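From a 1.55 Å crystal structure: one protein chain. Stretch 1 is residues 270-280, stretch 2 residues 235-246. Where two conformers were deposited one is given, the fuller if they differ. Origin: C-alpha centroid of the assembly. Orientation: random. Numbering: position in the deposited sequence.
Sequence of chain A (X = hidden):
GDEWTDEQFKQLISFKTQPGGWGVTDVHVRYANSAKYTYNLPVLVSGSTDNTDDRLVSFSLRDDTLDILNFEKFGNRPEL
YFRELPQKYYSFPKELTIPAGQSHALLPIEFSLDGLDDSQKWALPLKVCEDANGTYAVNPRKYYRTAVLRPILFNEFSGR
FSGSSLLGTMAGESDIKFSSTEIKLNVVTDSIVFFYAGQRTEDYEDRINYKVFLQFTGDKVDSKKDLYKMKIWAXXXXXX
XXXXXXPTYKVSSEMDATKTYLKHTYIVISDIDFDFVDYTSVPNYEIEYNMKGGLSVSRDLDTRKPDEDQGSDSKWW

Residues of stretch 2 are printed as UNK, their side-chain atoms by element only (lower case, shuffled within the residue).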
# COMPACT_ATOMS: atom_id res chain seq x y z
N SER A 270 1.91 21.00 -9.31
CA SER A 270 2.12 22.39 -8.91
C SER A 270 0.80 23.07 -8.61
O SER A 270 -0.27 22.47 -8.79
CB SER A 270 2.86 23.17 -10.00
OG SER A 270 4.12 22.60 -10.32
N ASP A 271 0.86 24.30 -8.10
CA ASP A 271 -0.32 25.13 -7.88
C ASP A 271 -1.29 24.56 -6.83
O ASP A 271 -2.50 24.73 -6.93
CB ASP A 271 -1.06 25.42 -9.21
CG ASP A 271 -0.20 26.08 -10.25
OD1 ASP A 271 0.59 26.97 -9.89
OD2 ASP A 271 -0.24 25.63 -11.40
N ILE A 272 -0.73 23.92 -5.80
CA ILE A 272 -1.53 23.51 -4.64
C ILE A 272 -1.55 24.71 -3.70
O ILE A 272 -0.49 25.27 -3.40
CB ILE A 272 -0.95 22.27 -3.94
CG1 ILE A 272 -0.91 21.08 -4.93
CG2 ILE A 272 -1.79 21.92 -2.69
CD1 ILE A 272 -0.07 19.83 -4.36
N ASP A 273 -2.72 25.10 -3.23
CA ASP A 273 -2.85 26.22 -2.30
C ASP A 273 -4.19 26.10 -1.61
O ASP A 273 -5.22 26.40 -2.23
CB ASP A 273 -2.69 27.58 -3.01
CG ASP A 273 -2.63 28.79 -2.09
OD1 ASP A 273 -3.00 28.66 -0.89
OD2 ASP A 273 -2.20 29.86 -2.55
N PHE A 274 -4.20 25.61 -0.36
CA PHE A 274 -5.47 25.49 0.33
C PHE A 274 -5.36 25.73 1.80
O PHE A 274 -4.40 25.31 2.45
CB PHE A 274 -6.14 24.11 0.09
CG PHE A 274 -5.35 22.92 0.60
CD1 PHE A 274 -5.50 22.47 1.92
CD2 PHE A 274 -4.44 22.26 -0.21
CE1 PHE A 274 -4.77 21.36 2.40
CE2 PHE A 274 -3.75 21.14 0.26
CZ PHE A 274 -3.90 20.71 1.57
N ASP A 275 -6.42 26.33 2.35
CA ASP A 275 -6.58 26.45 3.78
C ASP A 275 -7.28 25.21 4.32
O ASP A 275 -8.11 24.62 3.64
CB ASP A 275 -7.41 27.69 4.16
CG ASP A 275 -6.76 29.03 3.94
OD1 ASP A 275 -5.49 29.08 3.82
OD2 ASP A 275 -7.48 30.05 3.98
N PHE A 276 -6.98 24.86 5.58
CA PHE A 276 -7.68 23.79 6.29
C PHE A 276 -7.49 24.03 7.75
O PHE A 276 -6.59 24.77 8.15
CB PHE A 276 -7.20 22.39 5.88
CG PHE A 276 -5.88 22.02 6.50
CD1 PHE A 276 -4.68 22.47 5.95
CD2 PHE A 276 -5.84 21.24 7.67
CE1 PHE A 276 -3.47 22.18 6.57
CE2 PHE A 276 -4.63 20.98 8.30
CZ PHE A 276 -3.45 21.43 7.74
N VAL A 277 -8.31 23.36 8.56
CA VAL A 277 -8.24 23.51 10.00
C VAL A 277 -7.81 22.19 10.64
O VAL A 277 -8.34 21.13 10.27
CB VAL A 277 -9.64 23.97 10.51
CG1 VAL A 277 -9.70 23.99 12.03
CG2 VAL A 277 -10.03 25.33 9.94
N ASP A 278 -6.91 22.27 11.62
CA ASP A 278 -6.53 21.14 12.44
C ASP A 278 -7.37 21.30 13.71
O ASP A 278 -7.10 22.19 14.52
CB ASP A 278 -5.03 21.14 12.73
CG ASP A 278 -4.60 20.03 13.67
OD1 ASP A 278 -5.47 19.48 14.42
OD2 ASP A 278 -3.39 19.71 13.68
N TYR A 279 -8.44 20.51 13.84
CA TYR A 279 -9.34 20.65 14.99
C TYR A 279 -9.16 19.50 15.99
O TYR A 279 -10.02 19.31 16.86
CB TYR A 279 -10.81 20.75 14.47
CG TYR A 279 -11.28 19.51 13.74
CD1 TYR A 279 -10.98 19.31 12.39
CD2 TYR A 279 -12.06 18.54 14.38
CE1 TYR A 279 -11.38 18.16 11.72
CE2 TYR A 279 -12.50 17.41 13.71
CZ TYR A 279 -12.17 17.22 12.38
OH TYR A 279 -12.58 16.09 11.71
N THR A 280 -8.06 18.70 15.86
CA THR A 280 -7.91 17.54 16.74
C THR A 280 -6.55 17.45 17.44
O THR A 280 -6.48 16.73 18.44
CB THR A 280 -8.15 16.22 15.94
OG1 THR A 280 -7.28 16.21 14.80
CG2 THR A 280 -9.60 16.08 15.45
N UNK A 235 -13.53 15.64 1.62
CA UNK A 235 -14.88 15.15 1.95
C UNK A 235 -15.30 15.60 3.36
O UNK A 235 -16.50 15.71 3.62
c UNK A 235 -14.96 13.62 1.90
o UNK A 235 -15.19 11.07 -0.73
o UNK A 235 -14.87 10.89 1.44
c UNK A 235 -15.00 13.08 0.49
c UNK A 235 -15.03 11.57 0.40
N UNK A 236 -14.33 15.79 4.27
CA UNK A 236 -14.60 16.15 5.66
C UNK A 236 -14.95 17.64 5.78
O UNK A 236 -14.05 18.48 5.68
o UNK A 236 -14.82 16.32 8.44
n UNK A 236 -12.61 16.05 8.82
c UNK A 236 -13.66 16.09 8.01
c UNK A 236 -13.40 15.80 6.54
N UNK A 237 -16.23 17.96 6.03
CA UNK A 237 -16.68 19.36 6.17
C UNK A 237 -16.00 20.08 7.35
O UNK A 237 -15.83 21.30 7.29
c UNK A 237 -18.20 19.44 6.32
o UNK A 237 -18.74 19.19 2.72
o UNK A 237 -18.70 21.06 3.88
c UNK A 237 -18.98 19.00 5.08
c UNK A 237 -18.79 19.81 3.81
N UNK A 238 -15.58 19.32 8.40
CA UNK A 238 -14.90 19.91 9.58
C UNK A 238 -13.51 20.44 9.24
O UNK A 238 -13.02 21.30 9.96
c UNK A 238 -16.18 18.48 11.24
c UNK A 238 -16.03 17.75 12.56
c UNK A 238 -17.34 17.10 12.98
c UNK A 238 -14.81 18.93 10.74
n UNK A 238 -17.30 16.74 14.42
N UNK A 239 -12.89 19.98 8.13
CA UNK A 239 -11.58 20.50 7.71
C UNK A 239 -11.62 21.96 7.28
O UNK A 239 -10.57 22.61 7.19
c UNK A 239 -10.08 18.64 6.61
c UNK A 239 -11.09 19.71 6.49
c UNK A 239 -8.93 19.04 7.52
c UNK A 239 -9.52 18.31 5.21
N UNK A 240 -12.83 22.46 6.90
CA UNK A 240 -13.04 23.81 6.37
C UNK A 240 -12.06 24.00 5.21
O UNK A 240 -11.36 25.02 5.13
c UNK A 240 -14.69 25.46 10.85
c UNK A 240 -13.68 25.61 9.74
c UNK A 240 -12.91 24.90 7.46
c UNK A 240 -14.03 24.81 8.50
n UNK A 240 -14.25 26.22 12.06
N UNK A 241 -11.94 22.95 4.38
CA UNK A 241 -11.05 22.97 3.22
C UNK A 241 -11.43 24.08 2.26
O UNK A 241 -12.58 24.16 1.84
c UNK A 241 -9.77 21.70 -1.08
c UNK A 241 -8.49 21.21 -0.91
c UNK A 241 -11.10 21.62 2.50
c UNK A 241 -8.88 21.00 1.46
c UNK A 241 -10.17 21.50 1.31
c UNK A 241 -8.05 20.84 0.34
c UNK A 241 -10.62 21.82 0.04
N UNK A 242 -10.46 24.91 1.88
CA UNK A 242 -10.73 25.99 0.93
C UNK A 242 -9.52 26.15 0.00
O UNK A 242 -8.48 26.64 0.42
n UNK A 242 -11.20 29.65 1.17
o UNK A 242 -11.93 28.19 -0.34
c UNK A 242 -11.06 27.29 1.68
c UNK A 242 -11.46 28.41 0.77
N UNK A 243 -9.68 25.75 -1.26
CA UNK A 243 -8.62 25.79 -2.25
C UNK A 243 -8.65 27.08 -3.05
O UNK A 243 -9.73 27.54 -3.45
c UNK A 243 -8.71 24.58 -3.18
o UNK A 243 -7.76 24.71 -4.22
N UNK A 244 -7.46 27.67 -3.29
CA UNK A 244 -7.33 28.93 -4.02
C UNK A 244 -6.87 28.73 -5.46
O UNK A 244 -6.77 29.71 -6.20
c UNK A 244 -8.53 31.42 -0.54
o UNK A 244 -8.46 31.24 1.83
c UNK A 244 -8.01 31.10 -1.80
c UNK A 244 -6.36 29.72 -0.77
c UNK A 244 -7.94 30.90 0.60
c UNK A 244 -6.92 30.25 -1.93
c UNK A 244 -6.86 30.04 0.49
c UNK A 244 -6.38 29.89 -3.29
N UNK A 245 -6.52 27.48 -5.83
CA UNK A 245 -6.15 27.21 -7.21
C UNK A 245 -6.26 25.76 -7.52
O UNK A 245 -5.94 24.91 -6.68
c UNK A 245 -4.72 27.68 -7.53
o UNK A 245 -3.80 27.13 -6.61
N UNK A 246 -6.70 25.47 -8.75
CA UNK A 246 -6.76 24.06 -9.14
C UNK A 246 -5.34 23.65 -9.49
O UNK A 246 -4.64 24.32 -10.28
o UNK A 246 -7.39 24.62 -11.36
c UNK A 246 -7.75 23.79 -10.28
c UNK A 246 -9.19 24.02 -9.86
O HOH W 1 -10.12 29.68 4.34
O HOH W 2 -4.96 23.87 -4.34

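Position 235 carries three side-chain carbons in a row, the third bearing two oxygens; the carboxylate at the end of two methylenes makes it E235, whose side chain is out of reach of stretch 1. Position 236 has two carbons, the second carrying one oxygen and one nitrogen, a short amide: N236. Its ND2 donates to Y279 OH at 2.9 Å, with an angle of 163° at the hydrogen, and lies at the edge of that ring.

At 237 the three-carbon carboxylate recurs, so this is E237, again out of reach. Position 238 shows four carbons in a row ending in nitrogen, which gives K238. Its CB lies over one face of the Y279 ring, 3.9 Å from the centroid and 27° off the normal, a CH-pi contact; the backbone N of K238 donates to N236 OD1 at 3.1 Å. Position 239 has four carbons forked at the second, hence L239. CD2 of L239 approaches F276 CD2 at 3.8 Å, while L239 O accepts from V277 N at 2.7 Å.

Position 240 repeats the unbranched four-carbon chain with a terminal nitrogen: K240, whose CD packs 3.7 Å from V277 CG2. Its phi and psi of 52° and 43° mark a left-handed turn just before the chain enters the paired segment. One carbon followed by a six-carbon ring without oxygen identifies position 241 as F241. The F241 and F274 rings have centroids 4.8 Å apart and planes at 31°, an oblique pair whose closest atoms are F241 CE1 and F274 CD1, at 3.4 Å.

Position 242 is another two-carbon amide, N242. Its backbone pairs with D275 in both directions: N242 N to D275 O at 3.0 Å, and D275 N to N242 O at 2.8 Å. Position 243, one carbon and one oxygen, is S243; opposite F274 in a non-hydrogen-bonded antiparallel pair, its CA is 4.1 Å from F274 CA.

Position 244 has one carbon, then a six-carbon ring bearing an oxygen: Y244. The hydroxyl OH of Y244 donates to D275 OD2 at 2.6 Å, and Y244 N donates to D273 O at 2.8 Å with a nearly straight angle of 175°. Position 245 has one carbon and one oxygen, S245, whose OG donates to D271 O at 2.7 Å. Position 246 carries one oxygen and two carbons, one of them bearing the other two heavy atoms: T246, with CB directed away from stretch 1.

The contact, burying 811 Å² in all, is built on a short antiparallel pairing, extended by the bonds from V277 N and Y244 N. F274 and S243 project to one sheet face, D275 and N242 to the other. Side-chain hydroxyls fasten both ends, Y279 to N236 and S245 to D271. Water 2 adds a bridge, accepting from D273 N at 2.8 Å and donating to S245 O at 2.7 Å.

Stretch 2 235-246: ENEKLKFNSYST
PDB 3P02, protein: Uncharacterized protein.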